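Local coordinates for protein coenzyme A transferase (Yersinia pestis, PDB 3QLI) that probably transfers coenzyme A from acyl-CoA thioesters to carboxylates such as acetate, and is a potential virulence factor, at residues Ala437-Asp440 with Phe441-Glu444. Numbering follows the deposited sequence.
Sequences AHPD and FRDE
The guanidinium of Arg442 carries Pro439 CG over one face, 4.0 Å above the plane and toward the rim, and takes Ala437 O at its edge. This carbonyl oxygen is gripped side-on by two nitrogens: Arg442 NE lies 2.8 Å from Ala437 O, reaching it from above the carbonyl plane, while Arg442 NH2 sits 3.1 Å away, nearly on the line of the C=O bond but with its N-H bent (138°). Both donors keep the oxygen within a few degrees of the guanidinium plane, which fixes the rotation of the group. The Phe441 ring has Asp440 CB toward the rim of one face and His438 CB at its edge, 4.1 Å from CD2. Pro439 CD lies over the rim of one His438 face, and Asp440 N donates 3.0 Å to His438 ND1 at the edge, a nearly straight N-cap bond (169°). With CG anti to the backbone N (chi1 -169°), beside the carbonyl carbon, the imidazole reaches forward to this amide. The backbone bonds run i to i+3, Phe441 N to His438 O (2.9 Å) and Arg442 N to Pro439 O (3.3 Å); waters replace the i to i+4 bonds, bridging Pro439 O to Asp443 N and Asp440 O to Glu444 N. Glu435 salt-bridges Arg442 NH1. Phe441's side chain is about 8 Å from that of CoA-binding Arg393. The contact opens surface helix 439-451; His438 and Phe441 lean on Thr385 of strand 385-386, Pro439 and Arg442 on loop residue Phe416.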
ATOM      1  N   ALA A 437     -15.737 -19.805  -7.645  1.00 14.26           N
ATOM      2  CA  ALA A 437     -15.980 -19.662  -9.081  1.00 15.12           C
ATOM      3  C   ALA A 437     -17.266 -20.396  -9.455  1.00 15.93           C
ATOM      4  O   ALA A 437     -17.722 -21.267  -8.712  1.00 16.21           O
ATOM      5  CB  ALA A 437     -14.800 -20.226  -9.876  1.00 15.95           C
ATOM      6  N   HIS A 438     -17.859 -20.050 -10.592  1.00 14.61           N
ATOM      7  CA  HIS A 438     -19.024 -20.794 -11.070  1.00 17.90           C
ATOM      8  C   HIS A 438     -18.638 -22.264 -11.317  1.00 17.07           C
ATOM      9  O   HIS A 438     -17.543 -22.566 -11.812  1.00 16.80           O
ATOM     10  CB  HIS A 438     -19.617 -20.162 -12.339  1.00 17.73           C
ATOM     11  CG  HIS A 438     -20.956 -20.722 -12.718  1.00 18.46           C
ATOM     12  ND1 HIS A 438     -21.102 -21.945 -13.340  1.00 18.40           N
ATOM     13  CD2 HIS A 438     -22.211 -20.244 -12.524  1.00 19.43           C
ATOM     14  CE1 HIS A 438     -22.389 -22.190 -13.526  1.00 24.04           C
ATOM     15  NE2 HIS A 438     -23.085 -21.178 -13.034  1.00 21.31           N
ATOM     16  N   PRO A 439     -19.527 -23.194 -10.963  1.00 17.72           N
ATOM     17  CA  PRO A 439     -19.205 -24.607 -11.225  1.00 18.58           C
ATOM     18  C   PRO A 439     -18.688 -24.889 -12.647  1.00 19.59           C
ATOM     19  O   PRO A 439     -17.783 -25.719 -12.808  1.00 21.24           O
ATOM     20  CB  PRO A 439     -20.534 -25.315 -10.970  1.00 23.60           C
ATOM     21  CG  PRO A 439     -21.169 -24.476  -9.868  1.00 22.39           C
ATOM     22  CD  PRO A 439     -20.785 -23.034 -10.205  1.00 17.98           C
ATOM     23  N   ASP A 440     -19.213 -24.196 -13.654  1.00 18.78           N
ATOM     24  CA  ASP A 440     -18.769 -24.438 -15.032  1.00 22.60           C
ATOM     25  C   ASP A 440     -17.263 -24.235 -15.249  1.00 23.24           C
ATOM     26  O   ASP A 440     -16.696 -24.762 -16.210  1.00 20.87           O
ATOM     27  CB  ASP A 440     -19.534 -23.546 -16.016  1.00 24.94           C
ATOM     28  CG  ASP A 440     -21.011 -23.892 -16.099  1.00 27.19           C
ATOM     29  OD1 ASP A 440     -21.413 -24.943 -15.551  1.00 27.07           O
ATOM     30  OD2 ASP A 440     -21.762 -23.107 -16.719  1.00 30.94           O
ATOM     31  N   PHE A 441     -16.616 -23.472 -14.369  1.00 17.29           N
ATOM     32  CA  PHE A 441     -15.212 -23.115 -14.574  1.00 16.53           C
ATOM     33  C   PHE A 441     -14.241 -23.727 -13.566  1.00 19.03           C
ATOM     34  O   PHE A 441     -13.032 -23.538 -13.681  1.00 18.86           O
ATOM     35  CB  PHE A 441     -15.033 -21.590 -14.570  1.00 18.98           C
ATOM     36  CG  PHE A 441     -15.772 -20.890 -15.667  1.00 18.60           C
ATOM     37  CD1 PHE A 441     -15.285 -20.908 -16.969  1.00 24.11           C
ATOM     38  CD2 PHE A 441     -16.945 -20.194 -15.401  1.00 18.80           C
ATOM     39  CE1 PHE A 441     -15.960 -20.253 -17.992  1.00 24.35           C
ATOM     40  CE2 PHE A 441     -17.631 -19.543 -16.417  1.00 22.33           C
ATOM     41  CZ  PHE A 441     -17.133 -19.569 -17.719  1.00 24.22           C
ATOM     42  N   ARG A 442     -14.749 -24.464 -12.586  1.00 18.53           N
ATOM     43  CA  ARG A 442     -13.877 -24.938 -11.519  1.00 16.81           C
ATOM     44  C   ARG A 442     -12.814 -25.930 -11.978  1.00 21.22           C
ATOM     45  O   ARG A 442     -11.675 -25.889 -11.500  1.00 18.40           O
ATOM     46  CB  ARG A 442     -14.689 -25.484 -10.343  1.00 16.41           C
ATOM     47  CG  ARG A 442     -15.502 -24.388  -9.659  1.00 16.26           C
ATOM     48  CD  ARG A 442     -16.113 -24.832  -8.333  1.00 17.40           C
ATOM     49  NE  ARG A 442     -17.159 -23.891  -7.921  1.00 15.70           N
ATOM     50  CZ  ARG A 442     -18.045 -24.122  -6.957  1.00 13.73           C
ATOM     51  NH1 ARG A 442     -18.016 -25.269  -6.277  1.00 13.92           N
ATOM     52  NH2 ARG A 442     -18.973 -23.205  -6.688  1.00 13.08           N
ATOM     53  N   ASP A 443     -13.177 -26.827 -12.895  1.00 22.81           N
ATOM     54  CA  ASP A 443     -12.212 -27.815 -13.388  1.00 20.27           C
ATOM     55  C   ASP A 443     -11.082 -27.137 -14.154  1.00 21.16           C
ATOM     56  O   ASP A 443      -9.911 -27.479 -13.989  1.00 21.74           O
ATOM     57  CB  ASP A 443     -12.894 -28.848 -14.286  1.00 22.98           C
ATOM     58  CG  ASP A 443     -13.781 -29.806 -13.511  1.00 31.01           C
ATOM     59  OD1 ASP A 443     -13.792 -29.744 -12.262  1.00 31.87           O
ATOM     60  OD2 ASP A 443     -14.461 -30.634 -14.156  1.00 35.55           O
ATOM     61  N   GLU A 444     -11.438 -26.173 -14.992  1.00 21.26           N
ATOM     62  CA  GLU A 444     -10.449 -25.455 -15.780  1.00 23.70           C
ATOM     63  C   GLU A 444      -9.523 -24.660 -14.866  1.00 23.74           C
ATOM     64  O   GLU A 444      -8.314 -24.608 -15.079  1.00 19.69           O
ATOM     65  CB  GLU A 444     -11.133 -24.515 -16.769  1.00 27.00           C
ATOM     66  CG  GLU A 444     -10.164 -23.862 -17.735  1.00 37.16           C
ATOM     67  CD  GLU A 444     -10.853 -23.192 -18.915  1.00 53.71           C
ATOM     68  OE1 GLU A 444     -10.189 -23.014 -19.965  1.00 57.05           O
ATOM     69  OE2 GLU A 444     -12.048 -22.839 -18.791  1.00 50.71           O
TER
HETATM   70  O   HOH W   1     -15.874 -27.225 -14.059  1.00 21.64           O
HETATM   71  O   HOH W   2     -14.067 -26.068 -16.225  1.00 20.47           O